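Long-range contacts in TYPE-2 restriction enzyme ngomiv (Neisseria gonorrhoeae, PDB 4ABT), which cuts double-stranded DNA at 5'-GCCGGC-3' after the first G, working as a magnesium-dependent homotetrameric type II restriction endonuclease: residues B[186-191]-B[219-224]; B[137-142]-B[181-186]. All coordinates share one frame; numbering follows the deposited sequence.

Interaction 1: residues B[186-191]-B[219-224]; sequences CKWTIR and VTAEPT. With CA (calcium ion), chain F; nucleotides of chain D.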
# COMPACT_ATOMS: atom_id res chain seq x y z
N CYS B 186 12.68 -11.78 14.31
CA CYS B 186 12.64 -12.21 15.69
C CYS B 186 12.48 -11.06 16.67
O CYS B 186 13.10 -10.01 16.54
CB CYS B 186 13.91 -12.98 15.98
SG CYS B 186 14.10 -14.37 14.91
N LYS B 187 11.60 -11.24 17.64
CA LYS B 187 11.41 -10.25 18.70
C LYS B 187 11.33 -11.00 20.05
O LYS B 187 10.33 -11.64 20.40
CB LYS B 187 10.23 -9.27 18.42
CG LYS B 187 10.33 -8.58 17.01
CD LYS B 187 9.42 -7.37 16.80
CE LYS B 187 9.94 -6.42 15.70
NZ LYS B 187 11.16 -5.58 16.12
N TRP B 188 12.44 -10.97 20.76
CA TRP B 188 12.54 -11.65 22.07
C TRP B 188 11.40 -11.14 22.92
O TRP B 188 10.63 -11.94 23.43
CB TRP B 188 13.91 -11.40 22.75
CG TRP B 188 14.00 -11.98 24.11
CD1 TRP B 188 14.28 -11.31 25.28
CD2 TRP B 188 13.75 -13.36 24.50
NE1 TRP B 188 14.22 -12.18 26.36
CE2 TRP B 188 13.92 -13.44 25.90
CE3 TRP B 188 13.42 -14.53 23.79
CZ2 TRP B 188 13.75 -14.63 26.60
CZ3 TRP B 188 13.28 -15.71 24.49
CH2 TRP B 188 13.42 -15.75 25.88
N THR B 189 11.27 -9.82 23.03
CA THR B 189 10.12 -9.19 23.65
C THR B 189 9.63 -8.09 22.74
O THR B 189 10.34 -7.70 21.79
CB THR B 189 10.45 -8.61 25.00
OG1 THR B 189 11.38 -7.54 24.83
CG2 THR B 189 11.06 -9.70 25.94
N ILE B 190 8.44 -7.57 23.04
CA ILE B 190 7.81 -6.52 22.24
C ILE B 190 7.44 -5.30 23.10
O ILE B 190 7.05 -5.44 24.24
CB ILE B 190 6.53 -7.07 21.52
CG1 ILE B 190 6.95 -8.08 20.45
CG2 ILE B 190 5.65 -5.96 20.90
CD1 ILE B 190 5.73 -8.77 19.79
N ARG B 191 7.59 -4.11 22.53
CA ARG B 191 6.79 -2.98 22.91
C ARG B 191 6.14 -2.53 21.60
O ARG B 191 6.77 -2.70 20.56
CB ARG B 191 7.63 -1.85 23.48
CG ARG B 191 8.44 -2.21 24.71
CD ARG B 191 7.54 -2.58 25.87
NE ARG B 191 8.33 -2.76 27.09
CZ ARG B 191 8.70 -3.95 27.59
NH1 ARG B 191 8.38 -5.09 26.99
NH2 ARG B 191 9.43 -3.97 28.70
N VAL B 219 8.68 -14.16 14.54
CA VAL B 219 8.73 -15.07 15.70
C VAL B 219 8.98 -14.23 16.98
O VAL B 219 9.84 -13.31 16.96
CB VAL B 219 9.85 -16.17 15.54
CG1 VAL B 219 9.78 -17.20 16.65
CG2 VAL B 219 9.77 -16.86 14.17
N THR B 220 8.25 -14.52 18.06
CA THR B 220 8.34 -13.68 19.28
C THR B 220 8.23 -14.57 20.55
O THR B 220 7.60 -15.63 20.50
CB THR B 220 7.27 -12.58 19.30
OG1 THR B 220 7.57 -11.66 20.35
CG2 THR B 220 5.82 -13.14 19.48
N ALA B 221 8.91 -14.18 21.62
CA ALA B 221 8.72 -14.78 22.97
C ALA B 221 7.97 -13.81 23.91
O ALA B 221 7.92 -14.02 25.13
CB ALA B 221 10.08 -15.19 23.58
N GLU B 222 7.40 -12.76 23.32
CA GLU B 222 6.60 -11.82 24.10
C GLU B 222 5.47 -12.53 24.90
O GLU B 222 4.67 -13.23 24.34
CB GLU B 222 6.04 -10.74 23.20
CG GLU B 222 4.99 -9.83 23.83
CD GLU B 222 5.52 -9.10 25.08
OE1 GLU B 222 6.72 -8.77 25.10
OE2 GLU B 222 4.72 -8.88 26.02
N PRO B 223 5.39 -12.32 26.21
CA PRO B 223 4.35 -13.06 26.92
C PRO B 223 2.94 -12.52 26.76
O PRO B 223 2.01 -13.34 26.78
CB PRO B 223 4.76 -12.95 28.39
CG PRO B 223 5.80 -11.93 28.46
CD PRO B 223 6.42 -11.77 27.11
N THR B 224 2.74 -11.19 26.61
CA THR B 224 1.37 -10.66 26.63
C THR B 224 0.69 -10.59 25.26
O THR B 224 1.24 -9.97 24.33
CB THR B 224 1.35 -9.24 27.19
OG1 THR B 224 1.96 -8.34 26.24
CG2 THR B 224 2.10 -9.16 28.54
CA CA F . 14.29 -8.44 15.06
P DC D 6 14.90 -8.02 20.12
OP1 DC D 6 14.70 -9.50 20.13
OP2 DC D 6 13.96 -7.18 19.32
O5' DC D 6 14.99 -7.37 21.55
C5' DC D 6 15.86 -8.05 22.48
C4' DC D 6 15.89 -7.31 23.81
O4' DC D 6 16.35 -5.99 23.50
C3' DC D 6 14.55 -7.14 24.54
O3' DC D 6 14.86 -7.52 25.85
C2' DC D 6 14.15 -5.70 24.42
C1' DC D 6 15.50 -5.01 24.12
N1 DC D 6 15.33 -3.78 23.21
C2 DC D 6 15.56 -2.49 23.72
O2 DC D 6 15.93 -2.41 24.92
N3 DC D 6 15.41 -1.39 22.89
C4 DC D 6 15.03 -1.56 21.60
N4 DC D 6 14.83 -0.51 20.78
C5 DC D 6 14.79 -2.88 21.09
C6 DC D 6 14.94 -3.94 21.92
P DG D 7 14.23 -7.03 27.20
OP1 DG D 7 14.87 -7.86 28.25
OP2 DG D 7 12.76 -6.83 27.11
O5' DG D 7 14.78 -5.55 27.26
C5' DG D 7 16.10 -5.26 27.82
C4' DG D 7 15.94 -4.34 29.02
O4' DG D 7 15.53 -3.00 28.60
C3' DG D 7 14.94 -4.79 30.10
O3' DG D 7 15.59 -4.44 31.36
C2' DG D 7 13.64 -4.00 29.75
C1' DG D 7 14.16 -2.77 28.99
N9 DG D 7 13.42 -2.43 27.77
C8 DG D 7 12.61 -3.26 27.04
N7 DG D 7 12.07 -2.69 26.04
C5 DG D 7 12.54 -1.40 26.07
C6 DG D 7 12.30 -0.30 25.21
O6 DG D 7 11.60 -0.27 24.16
N1 DG D 7 12.95 0.87 25.65
C2 DG D 7 13.77 0.95 26.76
N2 DG D 7 14.37 2.14 27.07
N3 DG D 7 13.99 -0.09 27.54
C4 DG D 7 13.35 -1.22 27.15
P DG D 8 14.89 -4.48 32.81
OP1 DG D 8 15.98 -4.84 33.75
OP2 DG D 8 13.69 -5.33 32.80
O5' DG D 8 14.42 -2.97 33.01
C5' DG D 8 15.40 -1.92 33.04
C4' DG D 8 14.70 -0.59 33.14
O4' DG D 8 14.00 -0.43 31.89
C3' DG D 8 13.64 -0.44 34.24
O3' DG D 8 13.97 0.71 34.98
C2' DG D 8 12.31 -0.22 33.52
C1' DG D 8 12.78 0.21 32.12
N9 DG D 8 11.87 -0.19 31.04
C8 DG D 8 11.32 -1.44 30.81
N7 DG D 8 10.54 -1.47 29.74
C5 DG D 8 10.59 -0.15 29.25
C6 DG D 8 9.94 0.47 28.14
O6 DG D 8 9.16 -0.07 27.32
N1 DG D 8 10.24 1.84 28.02
C2 DG D 8 11.09 2.54 28.86
N2 DG D 8 11.24 3.84 28.56
N3 DG D 8 11.72 1.99 29.91
C4 DG D 8 11.42 0.65 30.05
O HOH W 1 13.64 -6.89 16.65
O HOH W 2 8.00 -8.12 27.56
O HOH W 3 12.55 -7.55 13.47
O HOH W 4 16.04 -9.64 16.35

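Interaction 2: residues B[137-142]-B[181-186]; sequences ITPDII and HASISC. With CA (calcium ion), chain F; nucleotides of chain D.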
# COMPACT_ATOMS: atom_id res chain seq x y z
N ILE B 137 16.14 -3.29 3.45
CA ILE B 137 15.52 -4.47 4.05
C ILE B 137 16.60 -5.30 4.69
O ILE B 137 17.51 -5.82 4.01
CB ILE B 137 14.66 -5.29 3.07
CG1 ILE B 137 13.65 -4.38 2.36
CG2 ILE B 137 13.93 -6.40 3.81
CD1 ILE B 137 13.16 -4.93 1.04
N THR B 138 16.52 -5.37 6.02
CA THR B 138 17.54 -6.09 6.82
C THR B 138 16.92 -7.18 7.63
O THR B 138 16.66 -6.97 8.82
CB THR B 138 18.23 -5.19 7.82
OG1 THR B 138 17.36 -4.07 8.11
CG2 THR B 138 19.51 -4.71 7.26
N PRO B 139 16.67 -8.33 7.00
CA PRO B 139 16.00 -9.39 7.74
C PRO B 139 16.90 -9.97 8.86
O PRO B 139 18.11 -9.75 8.86
CB PRO B 139 15.69 -10.41 6.66
CG PRO B 139 15.79 -9.63 5.38
CD PRO B 139 16.92 -8.72 5.61
N ASP B 140 16.28 -10.62 9.84
CA ASP B 140 17.05 -11.23 10.90
C ASP B 140 17.55 -12.56 10.40
O ASP B 140 18.72 -12.87 10.57
CB ASP B 140 16.22 -11.43 12.19
CG ASP B 140 15.68 -10.11 12.75
OD1 ASP B 140 16.30 -9.02 12.50
OD2 ASP B 140 14.64 -10.16 13.45
N ILE B 141 16.64 -13.34 9.79
CA ILE B 141 16.98 -14.65 9.34
C ILE B 141 16.39 -14.76 7.92
O ILE B 141 15.23 -14.39 7.69
CB ILE B 141 16.33 -15.68 10.21
CG1 ILE B 141 16.77 -15.60 11.68
CG2 ILE B 141 16.63 -17.07 9.66
CD1 ILE B 141 15.82 -16.34 12.57
N ILE B 142 17.16 -15.26 6.95
CA ILE B 142 16.56 -15.53 5.66
C ILE B 142 16.54 -17.04 5.39
O ILE B 142 17.35 -17.82 5.93
CB ILE B 142 17.29 -14.72 4.53
CG1 ILE B 142 18.75 -15.06 4.50
CG2 ILE B 142 17.14 -13.18 4.78
CD1 ILE B 142 19.46 -14.79 3.16
N HIS B 181 13.35 -17.12 -0.20
CA HIS B 181 12.19 -17.92 0.13
C HIS B 181 11.44 -17.33 1.33
O HIS B 181 10.23 -17.29 1.32
CB HIS B 181 12.65 -19.36 0.47
CG HIS B 181 11.54 -20.29 0.87
ND1 HIS B 181 10.52 -20.63 0.02
CD2 HIS B 181 11.34 -20.99 2.02
CE1 HIS B 181 9.71 -21.48 0.63
NE2 HIS B 181 10.19 -21.73 1.84
N ALA B 182 12.14 -16.84 2.35
CA ALA B 182 11.50 -16.34 3.57
C ALA B 182 12.35 -15.29 4.23
O ALA B 182 13.57 -15.38 4.20
CB ALA B 182 11.28 -17.48 4.56
N SER B 183 11.69 -14.33 4.86
CA SER B 183 12.35 -13.38 5.77
C SER B 183 11.68 -13.66 7.09
O SER B 183 10.46 -13.70 7.16
CB SER B 183 12.03 -11.96 5.33
OG SER B 183 12.01 -11.05 6.41
N ILE B 184 12.47 -13.89 8.14
CA ILE B 184 11.94 -14.22 9.46
C ILE B 184 12.40 -13.16 10.44
O ILE B 184 13.57 -13.11 10.72
CB ILE B 184 12.44 -15.63 9.93
CG1 ILE B 184 12.15 -16.70 8.87
CG2 ILE B 184 11.72 -16.05 11.16
CD1 ILE B 184 12.73 -18.12 9.13
N SER B 185 11.49 -12.33 10.97
CA SER B 185 11.84 -11.36 12.05
C SER B 185 11.68 -11.98 13.45
O SER B 185 10.67 -12.59 13.75
CB SER B 185 10.91 -10.17 12.05
OG SER B 185 11.21 -9.23 11.02
N CYS B 186 12.68 -11.78 14.31
CA CYS B 186 12.64 -12.21 15.69
C CYS B 186 12.48 -11.06 16.67
O CYS B 186 13.10 -10.01 16.54
CB CYS B 186 13.91 -12.98 15.98
SG CYS B 186 14.10 -14.37 14.91
CA CA F . 14.29 -8.44 15.06
P DG D 4 18.92 -0.76 10.35
OP1 DG D 4 18.58 -1.60 9.21
OP2 DG D 4 18.30 0.57 10.48
O5' DG D 4 18.51 -1.57 11.66
C5' DG D 4 18.83 -2.91 11.77
C4' DG D 4 18.74 -3.41 13.19
O4' DG D 4 19.62 -2.66 14.07
C3' DG D 4 17.32 -3.36 13.75
O3' DG D 4 17.15 -4.71 14.23
C2' DG D 4 17.40 -2.25 14.80
C1' DG D 4 18.88 -2.32 15.23
N9 DG D 4 19.35 -1.06 15.81
C8 DG D 4 19.06 0.21 15.35
N7 DG D 4 19.57 1.18 16.04
C5 DG D 4 20.26 0.50 17.04
C6 DG D 4 21.03 0.99 18.12
O6 DG D 4 21.23 2.16 18.41
N1 DG D 4 21.54 -0.01 18.94
C2 DG D 4 21.35 -1.36 18.71
N2 DG D 4 21.88 -2.23 19.58
N3 DG D 4 20.64 -1.83 17.71
C4 DG D 4 20.13 -0.87 16.92
P DC D 5 15.93 -5.26 15.11
OP1 DC D 5 15.67 -6.62 14.60
OP2 DC D 5 14.87 -4.25 15.25
O5' DC D 5 16.65 -5.45 16.53
C5' DC D 5 17.55 -6.63 16.72
C4' DC D 5 17.97 -6.66 18.17
O4' DC D 5 18.70 -5.44 18.40
C3' DC D 5 16.82 -6.52 19.17
O3' DC D 5 16.35 -7.83 19.56
C2' DC D 5 17.44 -5.84 20.36
C1' DC D 5 18.51 -4.98 19.72
N1 DC D 5 18.24 -3.56 19.66
C2 DC D 5 18.64 -2.73 20.71
O2 DC D 5 19.25 -3.22 21.68
N3 DC D 5 18.38 -1.39 20.60
C4 DC D 5 17.73 -0.88 19.51
N4 DC D 5 17.51 0.43 19.41
C5 DC D 5 17.28 -1.73 18.46
C6 DC D 5 17.58 -3.04 18.57
O HOH W 3 12.55 -7.55 13.47
O HOH W 4 16.04 -9.64 16.35
O HOH W 1 13.64 -6.89 16.65

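Interaction 1: residues B[186-191]-B[219-224]
The carboxylate of Glu-222 meets the backbone of Ile-190, whose N reaches OE1 at 2.9 Å in a nearly straight bond (166° at the hydrogen). A bend at chi2 (58°) brings the group round to that N-H, which meets OE1 on its anti side, tilted well out of the carboxylate plane. Its other oxygen, OE2, accepts from both N and OG1 of Thr-224, one from each face of the carboxylate, so three donors fix its rotation. Ile-190 lies at about a right angle to the side chains of both Glu-222 and Thr-220, with CD1 3.5 Å from Thr-220 OG1. That hydroxyl, swung anti to its own N (chi1 -169°), donates to Lys-187 O at 2.8 Å and accepts from Glu-222 N, an ST turn. Lys-187 O also receives Ala-221 N at 3.2 Å, and Lys-187 N gives its hydrogen to Val-219 O at 2.8 Å, the last regular rungs of two parallel strands. Trp-188 sets CZ3 obliquely against Ala-221 CB (3.4 Å), while Phe-69 meets the indole edge-to-face. Beyond this scaffold the 186-191 segment binds DNA of chain D: Trp-188 N and Thr-189 OG1 hold the phosphates of DC6 and DG7, and Arg-191 reads the guanine of DG8 with NE to O6 (2.8 Å) and NH2 to N7 (2.9 Å). Lys-187 NZ hydrogen-bonds to Asn-197 and to a water on the calcium ion. The arrangement forms the C-terminal ends of the two parallel strands of a beta-alpha-beta unit in a PD-(D/E)XK nuclease, with Lys-187 in a position consistent with the lysine of that motif.

Interaction 2: residues B[137-142]-B[181-186]
Pro-139, which follows Thr-138 and its OG1 hydrogen bond to a DG4 phosphate oxygen of chain D, is the first residue of 137-142 to touch the partner strand, its CB lying 3.7 Å from Ser-183 OG; that hydroxyl has its hydrogen-bond partner in Glu-201 of helix 197-208. Asp-140 follows with the polar core of the contact. Its CG stands beside the backbone N (chi1 -60°), which carries OD2 across to Cys-186 N at 2.7 Å, a bond of 165° at the hydrogen that uses the anti lone pair of OD2. The same oxygen binds the calcium ion at 2.4 Å, so the amide of Cys-186, whose own carbonyl O binds the same ion, holds the Asp-140 carboxylate in place. At Ile-141 the chain enters the sheet as an antiparallel hydrogen-bonded pair with Ile-184. One rung is shorter than the other: Ile-184 N meets Ile-141 O at 2.8 Å, whereas Ile-141 N lies 3.2 Å from Ile-184 O. Their side chains slant across one another on the same face, CB to CB 3.9 Å, and Ile-141 CD1 runs on to Cys-186 SG at 3.5 Å. Ile-142, in a non-hydrogen-bonded pair with Ser-183, adds a CA-H...O contact from its CA to Ala-182 O (3.3 Å). Beyond it, His-181 and Ala-182 together face Val-143 in a classic beta bulge. Asp-140 OD2, Cys-186 O, a phosphate oxygen of DC5 and three waters give the calcium six ligands; since cleavage follows the first G, the geometry is consistent with calcium standing in for catalytic magnesium at the phosphate to be cut.

In the fold
The two contacts lie on successive strand pairs of one mixed sheet, their centres about 15 Å apart, and strand 179-187 serves both. Its one flank pairs antiparallel with strand 141-145 in interaction 2; its other runs parallel to strand 215-220 in interaction 1, with helix 197-208 as the crossover. Along the chain they come in series, interaction 2 closing at Cys-186 where interaction 1 opens. They also touch directly: Val-219 N lies 2.7 Å from Ser-185 O, a probable hydrogen bond. At the shared calcium ion, interaction 2 adds Asp-140 to the common ligand Cys-186 and meets the DG4 and DC5 phosphates, while interaction 1 continues to DC6, DG7 and the base of DG8, consistent with coupling cleavage to recognition.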